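Local coordinates for beta-galactosidase (Bacillus circulans, PDB 4MAD), which probably hydrolyses terminal non-reducing beta-D-galactose residues of beta-D-galactosides, as a retaining-type member of glycoside hydrolase family 35, at residues E46-R51 with V88-T93; Y406-L411 with V442-E447; Y423-Y428 with E448-Q453. All blocks are in the same frame, centred on the assembly; numbering follows the deposited sequence.

Contact 1 belongs to the (beta/alpha)8 barrel, the part that holds the predicted proton donor Glu171 and nucleophile Glu247, whereas contacts 2 and 3 both lie in the first all-beta domain, on the opposite side of the chain's centre. The nearest atoms of contact 1 are about 42 Å from those of contact 2 and about 35 Å from those of contact 3. Contacts 2 and 3 are neighbours, their centres about 10 Å apart, and their segments alternate along the chain. They meet by packing: Leu445 CD2 lies 3.5 Å from Ser450 OG, and the apolar tips Leu411 CD1 and Leu452 CD1 are 4.1 Å apart. All three contacts are remote from the annotated catalytic and ligand sites.

Contact 1: E46-R51 with V88-T93; sequences EYWEDR and VRFIKT
Two neighbouring outer helices of the (beta/alpha)8 barrel pack together here through apolar and aromatic groups: the start of helix 48-58, after barrel strand 34-38, and helix 87-97, which leads into strand 100-104. Trp48 supplies the largest share of the interface. Its CG is anti to the carbonyl carbon (chi1 -73°), which carries the indole across to the second helix, where Phe90 covers one face. Phe90 CB sits 3.8 Å from the centroid of the indole six-membered ring and 19° off its normal, a CH-pi contact. Over the same face the Phe90 ring presents its edge, CD1 leading; its centroid is 5.1 Å from that of the five-membered ring and the planes meet at 80°, so the pair is T-shaped. The indole is fixed in rotation by its NE1, bonded to the carbonyl of Tyr40, while Met38 touches both aromatic side chains. The extended Arg89 chain passes alongside, its CD 3.8 Å from Trp48 CZ3. An alanine in place of Trp48 would remove the ring and both aromatic contacts, and would probably loosen the packing of the two helices. Next to Trp48, Glu49 sends its carboxylate to Lys96, while its CA and CB meet the methyl of Thr93, one turn along the other helix. Thr93 OG1 turns back to Arg89 O (2.8 Å), and CG2 thereby rests 3.7 Å from Glu49 CA.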
loop_
_atom_site.group_PDB
_atom_site.type_symbol
_atom_site.label_atom_id
_atom_site.label_comp_id
_atom_site.label_asym_id
_atom_site.label_seq_id
_atom_site.Cartn_x
_atom_site.Cartn_y
_atom_site.Cartn_z
ATOM N N GLU A 46 2.415 10.043 15.068
ATOM C CA GLU A 46 3.166 11.064 15.775
ATOM C C GLU A 46 3.494 12.222 14.837
ATOM O O GLU A 46 3.643 13.313 15.259
ATOM C CB GLU A 46 4.429 10.454 16.345
ATOM C CG GLU A 46 4.135 9.545 17.479
ATOM C CD GLU A 46 3.794 8.128 17.089
ATOM O OE1 GLU A 46 3.934 7.765 15.951
ATOM O OE2 GLU A 46 3.451 7.384 17.989
ATOM N N TYR A 47 3.608 11.877 13.551
ATOM C CA TYR A 47 3.982 12.798 12.499
ATOM C C TYR A 47 2.841 13.405 11.650
ATOM O O TYR A 47 3.074 14.245 10.827
ATOM C CB TYR A 47 5.051 12.167 11.606
ATOM C CG TYR A 47 6.427 11.975 12.204
ATOM C CD1 TYR A 47 6.889 12.777 13.223
ATOM C CD2 TYR A 47 7.288 11.044 11.697
ATOM C CE1 TYR A 47 8.122 12.617 13.727
ATOM C CE2 TYR A 47 8.532 10.895 12.195
ATOM C CZ TYR A 47 8.951 11.671 13.224
ATOM O OH TYR A 47 10.203 11.581 13.746
ATOM N N TRP A 48 1.610 13.023 11.927
ATOM C CA TRP A 48 0.536 13.511 11.107
ATOM C C TRP A 48 0.456 15.047 11.155
ATOM O O TRP A 48 0.296 15.692 10.168
ATOM C CB TRP A 48 -0.798 12.885 11.526
ATOM C CG TRP A 48 -1.002 11.479 11.177
ATOM C CD1 TRP A 48 -0.344 10.747 10.237
ATOM C CD2 TRP A 48 -1.968 10.596 11.737
ATOM N NE1 TRP A 48 -0.826 9.499 10.180
ATOM C CE2 TRP A 48 -1.828 9.366 11.095
ATOM C CE3 TRP A 48 -2.954 10.732 12.705
ATOM C CZ2 TRP A 48 -2.621 8.277 11.406
ATOM C CZ3 TRP A 48 -3.719 9.669 13.010
ATOM C CH2 TRP A 48 -3.559 8.451 12.370
ATOM N N GLU A 49 0.596 15.622 12.324
ATOM C CA GLU A 49 0.509 17.068 12.402
ATOM C C GLU A 49 1.611 17.738 11.612
ATOM O O GLU A 49 1.403 18.698 10.959
ATOM C CB GLU A 49 0.539 17.537 13.842
ATOM C CG GLU A 49 0.400 19.053 13.963
ATOM C CD GLU A 49 -0.075 19.511 15.317
ATOM O OE1 GLU A 49 -0.019 18.803 16.276
ATOM O OE2 GLU A 49 -0.495 20.627 15.420
ATOM N N ASP A 50 2.788 17.182 11.668
ATOM C CA ASP A 50 3.900 17.791 10.991
ATOM C C ASP A 50 3.608 17.857 9.507
ATOM O O ASP A 50 3.774 18.866 8.899
ATOM C CB ASP A 50 5.150 16.956 11.188
ATOM C CG ASP A 50 6.344 17.504 10.427
ATOM O OD1 ASP A 50 6.894 18.497 10.855
ATOM O OD2 ASP A 50 6.711 16.967 9.387
ATOM N N ARG A 51 3.174 16.740 8.932
ATOM C CA ARG A 51 2.935 16.737 7.518
ATOM C C ARG A 51 1.806 17.641 7.114
ATOM O O ARG A 51 1.898 18.312 6.160
ATOM C CB ARG A 51 2.733 15.336 6.994
ATOM C CG ARG A 51 3.657 14.325 7.599
ATOM C CD ARG A 51 5.048 14.340 7.024
ATOM N NE ARG A 51 5.790 13.127 7.307
ATOM C CZ ARG A 51 6.685 13.007 8.271
ATOM N NH1 ARG A 51 6.961 14.012 9.042
ATOM N NH2 ARG A 51 7.306 11.876 8.477
ATOM N N VAL A 88 -10.107 8.919 12.655
ATOM C CA VAL A 88 -10.696 10.043 13.321
ATOM C C VAL A 88 -9.640 11.074 13.822
ATOM O O VAL A 88 -9.772 12.241 13.611
ATOM C CB VAL A 88 -11.613 9.568 14.411
ATOM C CG1 VAL A 88 -12.118 10.686 15.234
ATOM C CG2 VAL A 88 -12.761 8.845 13.814
ATOM N N ARG A 89 -8.576 10.613 14.427
ATOM C CA ARG A 89 -7.533 11.475 14.897
ATOM C C ARG A 89 -6.904 12.211 13.729
ATOM O O ARG A 89 -6.641 13.358 13.818
ATOM C CB ARG A 89 -6.504 10.651 15.619
ATOM C CG ARG A 89 -5.315 11.445 16.142
ATOM C CD ARG A 89 -4.231 10.555 16.705
ATOM N NE ARG A 89 -3.001 11.290 16.922
ATOM C CZ ARG A 89 -1.918 10.794 17.463
ATOM N NH1 ARG A 89 -1.882 9.543 17.844
ATOM N NH2 ARG A 89 -0.870 11.579 17.631
ATOM N N PHE A 90 -6.700 11.511 12.629
ATOM C CA PHE A 90 -6.040 12.130 11.515
ATOM C C PHE A 90 -6.874 13.281 11.009
ATOM O O PHE A 90 -6.393 14.360 10.839
ATOM C CB PHE A 90 -5.821 11.103 10.411
ATOM C CG PHE A 90 -5.360 11.703 9.112
ATOM C CD1 PHE A 90 -4.079 12.060 8.926
ATOM C CD2 PHE A 90 -6.214 11.883 8.077
ATOM C CE1 PHE A 90 -3.670 12.597 7.774
ATOM C CE2 PHE A 90 -5.794 12.427 6.924
ATOM C CZ PHE A 90 -4.546 12.769 6.776
ATOM N N ILE A 91 -8.155 13.010 10.815
ATOM C CA ILE A 91 -9.046 14.032 10.346
ATOM C C ILE A 91 -9.211 15.244 11.306
ATOM O O ILE A 91 -9.182 16.349 10.897
ATOM C CB ILE A 91 -10.402 13.445 9.977
ATOM C CG1 ILE A 91 -10.220 12.436 8.834
ATOM C CG2 ILE A 91 -11.379 14.540 9.648
ATOM C CD1 ILE A 91 -11.451 11.843 8.378
ATOM N N LYS A 92 -9.304 14.982 12.578
ATOM C CA LYS A 92 -9.293 16.051 13.570
ATOM C C LYS A 92 -8.008 16.846 13.507
ATOM O O LYS A 92 -8.014 17.986 13.753
ATOM C CB LYS A 92 -9.485 15.512 14.953
ATOM C CG LYS A 92 -10.879 15.165 15.235
ATOM C CD LYS A 92 -10.979 14.428 16.529
ATOM C CE LYS A 92 -12.363 14.385 16.992
ATOM N NZ LYS A 92 -12.385 13.936 18.361
ATOM N N THR A 93 -6.912 16.204 13.171
ATOM C CA THR A 93 -5.671 16.907 13.026
ATOM C C THR A 93 -5.707 17.910 11.870
ATOM O O THR A 93 -5.219 18.997 11.977
ATOM C CB THR A 93 -4.464 15.985 12.968
ATOM O OG1 THR A 93 -4.506 15.085 14.060
ATOM C CG2 THR A 93 -3.167 16.769 13.003
#

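Contact 2: Y406-L411 with V442-E447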
loop_
_atom_site.group_PDB
_atom_site.type_symbol
_atom_site.label_atom_id
_atom_site.label_comp_id
_atom_site.label_asym_id
_atom_site.label_seq_id
_atom_site.Cartn_x
_atom_site.Cartn_y
_atom_site.Cartn_z
ATOM N N TYR A 406 11.419 -41.340 -6.897
ATOM C CA TYR A 406 10.959 -40.942 -8.205
ATOM C C TYR A 406 12.068 -40.701 -9.218
ATOM O O TYR A 406 11.819 -40.679 -10.379
ATOM C CB TYR A 406 10.085 -39.706 -8.121
ATOM C CG TYR A 406 8.724 -39.862 -7.512
ATOM C CD1 TYR A 406 7.688 -39.098 -7.933
ATOM C CD2 TYR A 406 8.465 -40.785 -6.560
ATOM C CE1 TYR A 406 6.473 -39.209 -7.405
ATOM C CE2 TYR A 406 7.228 -40.922 -6.044
ATOM C CZ TYR A 406 6.226 -40.129 -6.464
ATOM O OH TYR A 406 4.974 -40.188 -5.952
ATOM N N GLY A 407 13.272 -40.458 -8.763
ATOM C CA GLY A 407 14.311 -40.052 -9.676
ATOM C C GLY A 407 14.204 -38.611 -10.166
ATOM O O GLY A 407 13.713 -37.777 -9.505
ATOM N N LYS A 408 14.731 -38.333 -11.323
ATOM C CA LYS A 408 14.708 -36.994 -11.808
ATOM C C LYS A 408 13.294 -36.629 -12.227
ATOM O O LYS A 408 12.686 -37.339 -13.007
ATOM C CB LYS A 408 15.633 -36.922 -12.991
ATOM C CG LYS A 408 15.494 -35.739 -13.835
ATOM C CD LYS A 408 16.321 -35.895 -15.040
ATOM C CE LYS A 408 17.376 -34.875 -15.057
ATOM N NZ LYS A 408 18.530 -35.308 -14.260
ATOM N N GLN A 409 12.786 -35.542 -11.668
ATOM C CA GLN A 409 11.453 -35.059 -11.960
ATOM C C GLN A 409 11.410 -33.555 -12.157
ATOM O O GLN A 409 12.179 -32.870 -11.608
ATOM C CB GLN A 409 10.513 -35.384 -10.822
ATOM C CG GLN A 409 10.368 -36.832 -10.560
ATOM C CD GLN A 409 9.563 -37.521 -11.625
ATOM O OE1 GLN A 409 8.681 -36.956 -12.149
ATOM N NE2 GLN A 409 9.881 -38.747 -11.918
ATOM N N ALA A 410 10.459 -33.090 -12.927
ATOM C CA ALA A 410 10.183 -31.701 -13.018
ATOM C C ALA A 410 9.133 -31.372 -11.996
ATOM O O ALA A 410 8.072 -31.925 -12.014
ATOM C CB ALA A 410 9.694 -31.354 -14.334
ATOM N N LEU A 411 9.477 -30.472 -11.105
ATOM C CA LEU A 411 8.547 -30.013 -10.109
ATOM C C LEU A 411 7.868 -28.775 -10.622
ATOM O O LEU A 411 8.510 -27.869 -11.014
ATOM C CB LEU A 411 9.266 -29.639 -8.844
ATOM C CG LEU A 411 8.363 -29.370 -7.654
ATOM C CD1 LEU A 411 8.886 -30.077 -6.505
ATOM C CD2 LEU A 411 8.326 -27.969 -7.343
ATOM N N VAL A 442 13.939 -28.622 -11.672
ATOM C CA VAL A 442 14.281 -30.032 -11.748
ATOM C C VAL A 442 14.768 -30.523 -10.399
ATOM O O VAL A 442 15.643 -29.991 -9.839
ATOM C CB VAL A 442 15.344 -30.304 -12.819
ATOM C CG1 VAL A 442 15.784 -31.688 -12.822
ATOM C CG2 VAL A 442 14.879 -29.882 -14.140
ATOM N N VAL A 443 14.157 -31.558 -9.874
ATOM C CA VAL A 443 14.611 -32.164 -8.649
ATOM C C VAL A 443 15.022 -33.593 -8.877
ATOM O O VAL A 443 14.614 -34.176 -9.827
ATOM C CB VAL A 443 13.571 -32.145 -7.607
ATOM C CG1 VAL A 443 13.201 -30.738 -7.304
ATOM C CG2 VAL A 443 12.419 -32.903 -8.045
ATOM N N GLU A 444 15.877 -34.118 -8.013
ATOM C CA GLU A 444 16.283 -35.495 -8.072
ATOM C C GLU A 444 15.918 -36.193 -6.790
ATOM O O GLU A 444 16.523 -35.945 -5.788
ATOM C CB GLU A 444 17.770 -35.577 -8.216
ATOM C CG GLU A 444 18.278 -34.839 -9.361
ATOM C CD GLU A 444 18.091 -35.606 -10.603
ATOM O OE1 GLU A 444 17.527 -36.680 -10.505
ATOM O OE2 GLU A 444 18.524 -35.168 -11.668
ATOM N N LEU A 445 14.934 -37.067 -6.844
ATOM C CA LEU A 445 14.443 -37.719 -5.672
ATOM C C LEU A 445 14.954 -39.130 -5.615
ATOM O O LEU A 445 14.344 -40.019 -6.130
ATOM C CB LEU A 445 12.946 -37.735 -5.723
ATOM C CG LEU A 445 12.444 -36.323 -5.891
ATOM C CD1 LEU A 445 11.045 -36.295 -6.192
ATOM C CD2 LEU A 445 12.717 -35.604 -4.651
ATOM N N THR A 446 16.100 -39.306 -5.003
ATOM C CA THR A 446 16.704 -40.603 -4.982
ATOM C C THR A 446 16.532 -41.352 -3.707
ATOM O O THR A 446 16.833 -42.499 -3.658
ATOM C CB THR A 446 18.146 -40.489 -5.226
ATOM O OG1 THR A 446 18.665 -39.575 -4.292
ATOM C CG2 THR A 446 18.384 -39.957 -6.573
ATOM N N GLU A 447 16.085 -40.700 -2.660
ATOM C CA GLU A 447 15.871 -41.390 -1.417
ATOM C C GLU A 447 14.544 -42.096 -1.358
ATOM O O GLU A 447 13.719 -41.847 -2.154
ATOM C CB GLU A 447 16.104 -40.473 -0.211
ATOM C CG GLU A 447 17.527 -39.869 -0.143
ATOM C CD GLU A 447 18.594 -40.730 0.594
ATOM O OE1 GLU A 447 18.310 -41.350 1.616
ATOM O OE2 GLU A 447 19.747 -40.741 0.153
#
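Lys408 lies side by side with Glu444, both pointing the same way from the exposed face of an antiparallel strand pair. Glu444 OE2 receives Lys408 NZ on its syn lone pair at 2.6 Å, a short salt bridge. The lysine reaches it by bending at its last two torsions (chi3 -116°, away from a staggered value), and the glutamate folds back at chi2. The other oxygen, OE1, packs on the aliphatic root of the lysine, 3.1 Å from Lys408 CB. Beyond the salt bridge, Val442 CG1 approaches Lys408 CG on the same face.

The backbone register explains the overlap. Lys408 and Glu444 form a non-hydrogen-bonded pair, flanked by two hydrogen-bonded pairs. In one, Gln409 N to Val443 O and Val443 N to Gln409 O are both 2.9 Å, and both donors lie nearly along the C=O axes. In the other, Gly407 N to Leu445 O is 2.9 Å, and both bonds of the pair meet their acceptors from above the carbonyl planes. Tyr406 and Gly407 together face Leu445, a classic beta bulge. At phi 75° and psi -154°, a CB on Gly407 would collide with the carbonyl O of Tyr406. That oxygen is taken up by Gln409 NE2 at 3.1 Å, a bond made within the bulged segment itself, the N-H coming from above the carbonyl plane.

On the inner face Leu445 CD1 lies 4.0 Å from Tyr406 CB, while Leu411 packs on Val443. Strand 440-445 is outermost in a four-stranded antiparallel sheet, with strand 409-417 between it and strand 473-480; Leu480 of the latter touches Tyr406, Gln409, Leu411 and Leu445. Across the domain interior, Leu411 and Leu445 meet Leu452 and Ser450 of strand 449-457.

Contact 3: Y423-Y428 with E448-Q453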
loop_
_atom_site.group_PDB
_atom_site.type_symbol
_atom_site.label_atom_id
_atom_site.label_comp_id
_atom_site.label_asym_id
_atom_site.label_seq_id
_atom_site.Cartn_x
_atom_site.Cartn_y
_atom_site.Cartn_z
ATOM N N TYR A 423 12.997 -26.664 -1.139
ATOM C CA TYR A 423 13.886 -27.519 -0.392
ATOM C C TYR A 423 13.409 -28.973 -0.451
ATOM O O TYR A 423 12.243 -29.234 -0.302
ATOM C CB TYR A 423 13.982 -27.078 1.076
ATOM C CG TYR A 423 14.317 -25.596 1.206
ATOM C CD1 TYR A 423 15.617 -25.168 1.338
ATOM C CD2 TYR A 423 13.338 -24.636 1.117
ATOM C CE1 TYR A 423 15.917 -23.832 1.403
ATOM C CE2 TYR A 423 13.622 -23.319 1.204
ATOM C CZ TYR A 423 14.915 -22.912 1.336
ATOM O OH TYR A 423 15.172 -21.601 1.398
ATOM N N VAL A 424 14.357 -29.869 -0.639
ATOM C CA VAL A 424 14.097 -31.277 -0.617
ATOM C C VAL A 424 15.054 -31.897 0.409
ATOM O O VAL A 424 16.216 -31.752 0.296
ATOM C CB VAL A 424 14.357 -31.895 -1.995
ATOM C CG1 VAL A 424 14.376 -33.336 -1.895
ATOM C CG2 VAL A 424 13.326 -31.449 -2.985
ATOM N N ASN A 425 14.509 -32.540 1.422
ATOM C CA ASN A 425 15.288 -33.209 2.444
ATOM C C ASN A 425 16.306 -32.234 3.056
ATOM O O ASN A 425 17.390 -32.588 3.343
ATOM C CB ASN A 425 15.973 -34.437 1.897
ATOM C CG ASN A 425 15.049 -35.606 1.781
ATOM O OD1 ASN A 425 14.140 -35.728 2.523
ATOM N ND2 ASN A 425 15.312 -36.454 0.844
ATOM N N GLY A 426 15.885 -31.011 3.221
ATOM C CA GLY A 426 16.673 -30.046 3.917
ATOM C C GLY A 426 17.778 -29.431 3.095
ATOM O O GLY A 426 18.587 -28.699 3.614
ATOM N N GLU A 427 17.776 -29.705 1.808
ATOM C CA GLU A 427 18.701 -29.133 0.871
ATOM C C GLU A 427 17.993 -28.157 -0.056
ATOM O O GLU A 427 16.948 -28.421 -0.478
ATOM C CB GLU A 427 19.288 -30.206 -0.017
ATOM C CG GLU A 427 20.213 -31.183 0.614
ATOM C CD GLU A 427 20.837 -32.096 -0.446
ATOM O OE1 GLU A 427 20.225 -33.094 -0.822
ATOM O OE2 GLU A 427 21.930 -31.780 -0.931
ATOM N N TYR A 428 18.610 -27.063 -0.398
ATOM C CA TYR A 428 17.996 -26.087 -1.254
ATOM C C TYR A 428 18.085 -26.527 -2.655
ATOM O O TYR A 428 19.123 -26.891 -3.079
ATOM C CB TYR A 428 18.768 -24.791 -1.154
ATOM C CG TYR A 428 18.335 -23.645 -2.042
ATOM C CD1 TYR A 428 17.154 -22.994 -1.839
ATOM C CD2 TYR A 428 19.116 -23.208 -3.056
ATOM C CE1 TYR A 428 16.744 -21.978 -2.608
ATOM C CE2 TYR A 428 18.710 -22.140 -3.848
ATOM C CZ TYR A 428 17.526 -21.527 -3.605
ATOM O OH TYR A 428 17.085 -20.474 -4.351
ATOM N N GLU A 448 14.351 -42.976 -0.386
ATOM C CA GLU A 448 13.082 -43.656 -0.197
ATOM C C GLU A 448 11.947 -42.715 0.128
ATOM O O GLU A 448 10.844 -42.959 -0.213
ATOM C CB GLU A 448 13.177 -44.665 0.935
ATOM C CG GLU A 448 13.985 -45.870 0.615
ATOM C CD GLU A 448 13.564 -46.501 -0.672
ATOM O OE1 GLU A 448 12.446 -47.049 -0.737
ATOM O OE2 GLU A 448 14.328 -46.444 -1.638
ATOM N N GLU A 449 12.229 -41.685 0.908
ATOM C CA GLU A 449 11.274 -40.624 1.172
ATOM C C GLU A 449 11.947 -39.269 0.948
ATOM O O GLU A 449 13.125 -39.138 1.150
ATOM C CB GLU A 449 10.731 -40.705 2.576
ATOM C CG GLU A 449 10.126 -41.998 2.856
ATOM C CD GLU A 449 9.213 -42.055 4.061
ATOM O OE1 GLU A 449 9.068 -41.099 4.793
ATOM O OE2 GLU A 449 8.619 -43.084 4.264
ATOM N N SER A 450 11.173 -38.283 0.523
ATOM C CA SER A 450 11.684 -36.945 0.378
ATOM C C SER A 450 10.780 -35.900 1.024
ATOM O O SER A 450 9.656 -35.821 0.665
ATOM C CB SER A 450 11.808 -36.682 -1.087
ATOM O OG SER A 450 12.800 -37.464 -1.647
ATOM N N LYS A 451 11.295 -35.118 1.943
ATOM C CA LYS A 451 10.531 -34.060 2.547
ATOM C C LYS A 451 10.673 -32.787 1.698
ATOM O O LYS A 451 11.734 -32.226 1.585
ATOM C CB LYS A 451 10.987 -33.826 3.978
ATOM C CG LYS A 451 10.234 -32.781 4.710
ATOM C CD LYS A 451 10.957 -32.370 5.965
ATOM C CE LYS A 451 10.060 -31.718 6.947
ATOM N NZ LYS A 451 10.649 -31.511 8.268
ATOM N N LEU A 452 9.553 -32.385 1.125
ATOM C CA LEU A 452 9.483 -31.225 0.268
ATOM C C LEU A 452 8.935 -30.059 1.082
ATOM O O LEU A 452 7.972 -30.201 1.761
ATOM C CB LEU A 452 8.598 -31.528 -0.918
ATOM C CG LEU A 452 8.277 -30.350 -1.808
ATOM C CD1 LEU A 452 9.494 -29.850 -2.457
ATOM C CD2 LEU A 452 7.235 -30.683 -2.792
ATOM N N GLN A 453 9.662 -28.937 1.040
ATOM C CA GLN A 453 9.275 -27.712 1.687
ATOM C C GLN A 453 9.337 -26.563 0.680
ATOM O O GLN A 453 10.227 -26.467 -0.050
ATOM C CB GLN A 453 10.203 -27.405 2.861
ATOM C CG GLN A 453 10.138 -28.404 3.968
ATOM C CD GLN A 453 11.149 -28.162 5.043
ATOM O OE1 GLN A 453 12.292 -28.230 4.810
ATOM N NE2 GLN A 453 10.683 -27.879 6.229
HETATM O O HOH W 1 13.148 -30.060 2.977
#
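The carbonyl oxygen of Lys451 is held by two hydrogen bonds and one weaker CA-H contact. Asn425 N donates to Lys451 O at 2.8 Å, in the carbonyl plane, and a water donates to it at 2.9 Å; Val424 CA approaches the same oxygen through its hydrogen. The water also accepts from Gly426 N and donates to Gln453 OE1 at 2.7 Å, so its three bonds link one N-H of the turn to two oxygens of the neighbouring strand. The far end of the Gln453 amide, NE2, is bonded to Glu399.

Asn425 prolongs the ladder beyond the point where its own backbone leaves the strand. Its CG is anti to the carbonyl carbon (chi1 -79°), which lays the amide along segment 448-453. There Asn425 OD1 accepts Lys451 N at 3.0 Å, although the N-H arrives 52° above the amide plane, and ND2 makes a weak bond to Glu449 O at 3.5 Å.

Further along, Tyr423 and Gln453 form a hydrogen-bonded pair, with Gln453 N to Tyr423 O at 2.9 Å. The Tyr423 ring has Gln453 O at its edge, near its plane, and its hydroxyl is bonded to the carbonyl of Asn511. Val424 and Leu452 form the non-hydrogen-bonded pair next to it; their branches cross obliquely on the inner face, Val424 CG2 being 4.2 Å from Leu452 CD1. Val424 also packs on Leu445 in the facing sheet.

Asn425 and Gly426 both have positive phi, 54° for the asparagine, and Val424 N bonds back to Glu427 O at 3.0 Å. This is the type I' turn of a two-residue Asn-Gly beta hairpin, joining strands 419-424 and 427-433 at one margin of the domain's six-stranded antiparallel sheet.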